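PDB 2O8R: polyphosphate kinase from Porphyromonas gingivalis, which is a polyphosphate kinase that catalyses transfer of the terminal phosphate of ATP to polyphosphate, probably reversibly. Local coordinates for the interface of chains A and B. Sequence-based numbering; all coordinates share one arbitrary frame. Chains: chain A/B, Polyphosphate kinase.

Contact 1: the interface of chains A and B. Residues chain A 385, 388, 392; chain B 362, 385, 388-389.
The selenomethionine B:Met362, on helix 355-366, lays the outer half of its side chain against A:Ser388 of helix 385-395 in the other copy of the kinase. Its CG stands anti to the backbone N (chi1 -157°), which sends the chain away from its own helix and towards chain A. CB is still set back from the partner. CG is the first atom to approach it, at 4.4 Å from the methyl CB of A:Ala392, a loose contact one helical turn beyond A:Ser388. The chain then bends at chi2 (62°), and the CG-SE bond runs along the neighbouring helix; a further bend at chi3 turns SE-CE across it and brings the terminal methyl to A:Ser388. The selenium, SE, comes to 3.9 Å from CB of A:Ser388. The methyl, CE, goes further and meets both side-chain atoms of that serine: CB at 3.4 Å, an apolar contact, and the hydroxyl OG at 3.3 Å. Within chain B, CB of B:Ala389 also lies 3.5 Å from CE of B:Met362, at a wide angle to A:Ser388, so the methyl touches both copies of helix 385-395.

A:Ser388 is the residue of this patch that loses most surface to the partner. Its hydroxyl projects towards chain B, where OG also lies 3.4 Å from CB of B:Ser388. The same residue of each copy therefore meets its counterpart, but unequally: the hydroxyl of one faces the CH2 of the other. The match is not an exact two-fold. The mostly small side chains probably let the helices come near each other, and the long selenomethionine fills in beside them. At the margin, the hydroxyl OG of A:Ser385 approaches the backbone carbonyl O of B:Ser388 to 3.6 Å, too far to count as a hydrogen bond.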
loop_
_atom_site.group_PDB
_atom_site.type_symbol
_atom_site.label_atom_id
_atom_site.label_comp_id
_atom_site.label_asym_id
_atom_site.label_seq_id
_atom_site.Cartn_x
_atom_site.Cartn_y
_atom_site.Cartn_z
ATOM N N SER A 385 -4.515 -3.310 -13.412
ATOM C CA SER A 385 -5.090 -3.239 -14.759
ATOM C C SER A 385 -5.632 -4.560 -15.261
ATOM O O SER A 385 -6.753 -4.647 -15.763
ATOM C CB SER A 385 -3.998 -2.804 -15.716
ATOM O OG SER A 385 -3.498 -1.544 -15.330
ATOM N N SER A 388 -8.619 -5.448 -13.377
ATOM C CA SER A 388 -9.672 -4.586 -13.862
ATOM C C SER A 388 -10.236 -5.058 -15.194
ATOM O O SER A 388 -11.460 -5.154 -15.352
ATOM C CB SER A 388 -9.165 -3.162 -13.964
ATOM O OG SER A 388 -9.240 -2.531 -12.695
ATOM N N ALA A 392 -14.139 -6.436 -15.735
ATOM C CA ALA A 392 -14.966 -6.025 -16.870
ATOM C C ALA A 392 -15.510 -7.222 -17.654
ATOM O O ALA A 392 -16.693 -7.265 -18.003
ATOM C CB ALA A 392 -14.169 -5.101 -17.805
HETATM N N MSE B 362 -13.850 2.653 -15.903
HETATM C CA MSE B 362 -13.529 1.480 -16.712
HETATM C C MSE B 362 -14.141 1.513 -18.100
HETATM O O MSE B 362 -13.464 1.189 -19.073
HETATM C CB MSE B 362 -13.919 0.172 -16.035
HETATM C CG MSE B 362 -13.096 -0.990 -16.602
HETATM SE SE MSE B 362 -11.182 -0.705 -16.250
HETATM C CE MSE B 362 -11.394 -0.612 -14.306
ATOM N N SER B 385 -9.053 0.639 -6.978
ATOM C CA SER B 385 -9.777 0.293 -8.209
ATOM C C SER B 385 -9.697 1.412 -9.235
ATOM O O SER B 385 -9.653 1.168 -10.439
ATOM C CB SER B 385 -11.247 0.056 -7.894
ATOM O OG SER B 385 -11.416 -0.500 -6.608
ATOM N N SER B 388 -6.103 1.438 -10.819
ATOM C CA SER B 388 -6.077 0.344 -11.798
ATOM C C SER B 388 -6.794 0.673 -13.090
ATOM O O SER B 388 -6.392 0.202 -14.156
ATOM C CB SER B 388 -6.680 -0.929 -11.207
ATOM O OG SER B 388 -6.107 -1.183 -9.943
ATOM N N ALA B 389 -7.856 1.476 -12.981
ATOM C CA ALA B 389 -8.674 1.899 -14.127
ATOM C C ALA B 389 -7.935 2.911 -14.989
ATOM O O ALA B 389 -7.883 2.782 -16.214
ATOM C CB ALA B 389 -10.001 2.486 -13.649
#

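Contact 2: the interface of chains A and B. Residues chain A 383, 388, 421; chain B 384-385, 388.
A:Asn383 spreads its carboxamide flat over the peptide group joining B:Ser384 to B:Ser385, where helix 385-395 of chain B begins; this helix-start patch of the A-B interface may help to join the two copies. The amide and peptide planes are almost parallel. CG of A:Asn383 lies 3.9 Å from the carbonyl carbon C of B:Ser384. ND2 of A:Asn383 is 3.7 Å from the backbone N of B:Ser385, so the groups meet face to face, by packing and not by a bond.

Beside the carboxamide, roughly parallel to it but offset (OD1 24° out of the guanidinium plane), lies the guanidinium of A:Arg421 from helix 416-425. Its chain leaves with CG anti to the backbone N (chi1 179°) and turns at chi3 (94°), bringing NH1 to OD1 of A:Asn383 in a hydrogen bond. The modelled length is too short to be taken literally; a bond here could help to hold the amide's rotation. Both flat groups thus turn a face to chain B. Over the centre of the guanidinium, 3.9 Å above its plane, stands the hydroxyl OG of B:Ser385, which touches the face instead of accepting from an N-H.

B:Ser388 lies over the same carboxamide face as the peptide, towards the CB end, its hydroxyl beside CB. That hydroxyl is engaged within its own chain: OG of B:Ser388 donates to the backbone O of B:Ser384 at 3.0 Å, approaching from above the carbonyl plane.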
loop_
_atom_site.group_PDB
_atom_site.type_symbol
_atom_site.label_atom_id
_atom_site.label_comp_id
_atom_site.label_asym_id
_atom_site.label_seq_id
_atom_site.Cartn_x
_atom_site.Cartn_y
_atom_site.Cartn_z
ATOM N N ASN A 383 -4.464 -4.577 -6.386
ATOM C CA ASN A 383 -5.236 -4.168 -7.534
ATOM C C ASN A 383 -4.328 -4.039 -8.737
ATOM O O ASN A 383 -3.190 -3.633 -8.586
ATOM C CB ASN A 383 -5.858 -2.807 -7.250
ATOM C CG ASN A 383 -7.302 -2.906 -6.901
ATOM O OD1 ASN A 383 -8.111 -3.338 -7.721
ATOM N ND2 ASN A 383 -7.649 -2.503 -5.685
ATOM N N SER A 388 -8.619 -5.448 -13.377
ATOM C CA SER A 388 -9.672 -4.586 -13.862
ATOM C C SER A 388 -10.236 -5.058 -15.194
ATOM O O SER A 388 -11.460 -5.154 -15.352
ATOM C CB SER A 388 -9.165 -3.162 -13.964
ATOM O OG SER A 388 -9.240 -2.531 -12.695
ATOM N N ARG A 421 -14.456 -8.968 -4.121
ATOM C CA ARG A 421 -14.891 -8.029 -5.129
ATOM C C ARG A 421 -14.851 -8.696 -6.492
ATOM O O ARG A 421 -15.756 -8.502 -7.315
ATOM C CB ARG A 421 -14.020 -6.779 -5.129
ATOM C CG ARG A 421 -14.429 -5.771 -6.187
ATOM C CD ARG A 421 -13.629 -4.491 -6.092
ATOM N NE ARG A 421 -12.478 -4.510 -6.981
ATOM C CZ ARG A 421 -11.218 -4.395 -6.584
ATOM N NH1 ARG A 421 -10.253 -4.425 -7.486
ATOM N NH2 ARG A 421 -10.920 -4.243 -5.299
ATOM N N SER B 384 -5.768 1.659 -5.594
ATOM C CA SER B 384 -7.202 1.379 -5.600
ATOM C C SER B 384 -7.761 0.955 -6.959
ATOM O O SER B 384 -7.047 0.928 -7.964
ATOM C CB SER B 384 -7.948 2.621 -5.119
ATOM O OG SER B 384 -7.630 3.733 -5.934
ATOM N N SER B 385 -9.053 0.639 -6.978
ATOM C CA SER B 385 -9.777 0.293 -8.209
ATOM C C SER B 385 -9.697 1.412 -9.235
ATOM O O SER B 385 -9.653 1.168 -10.439
ATOM C CB SER B 385 -11.247 0.056 -7.894
ATOM O OG SER B 385 -11.416 -0.500 -6.608
ATOM N N SER B 388 -6.103 1.438 -10.819
ATOM C CA SER B 388 -6.077 0.344 -11.798
ATOM C C SER B 388 -6.794 0.673 -13.090
ATOM O O SER B 388 -6.392 0.202 -14.156
ATOM C CB SER B 388 -6.680 -0.929 -11.207
ATOM O OG SER B 388 -6.107 -1.183 -9.943
#

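Contact 1 and contact 2 are neighbouring parts of one interface, the centres of their C-alpha atoms about 5 Å apart. A:Ser388, B:Ser385 and B:Ser388 belong to both, and helix 385-395 of each copy runs through the pair. Contact 1 adds helix 355-366 of chain B, contact 2 the helix 416-425 of chain A; the interface as a whole is not an exact two-fold. Each centre lies about 23 Å from a His439, the probable phosphohistidine of the active site, so the patches more likely serve assembly than catalysis directly. The coordinates alone do not establish that this dimer is the biological one.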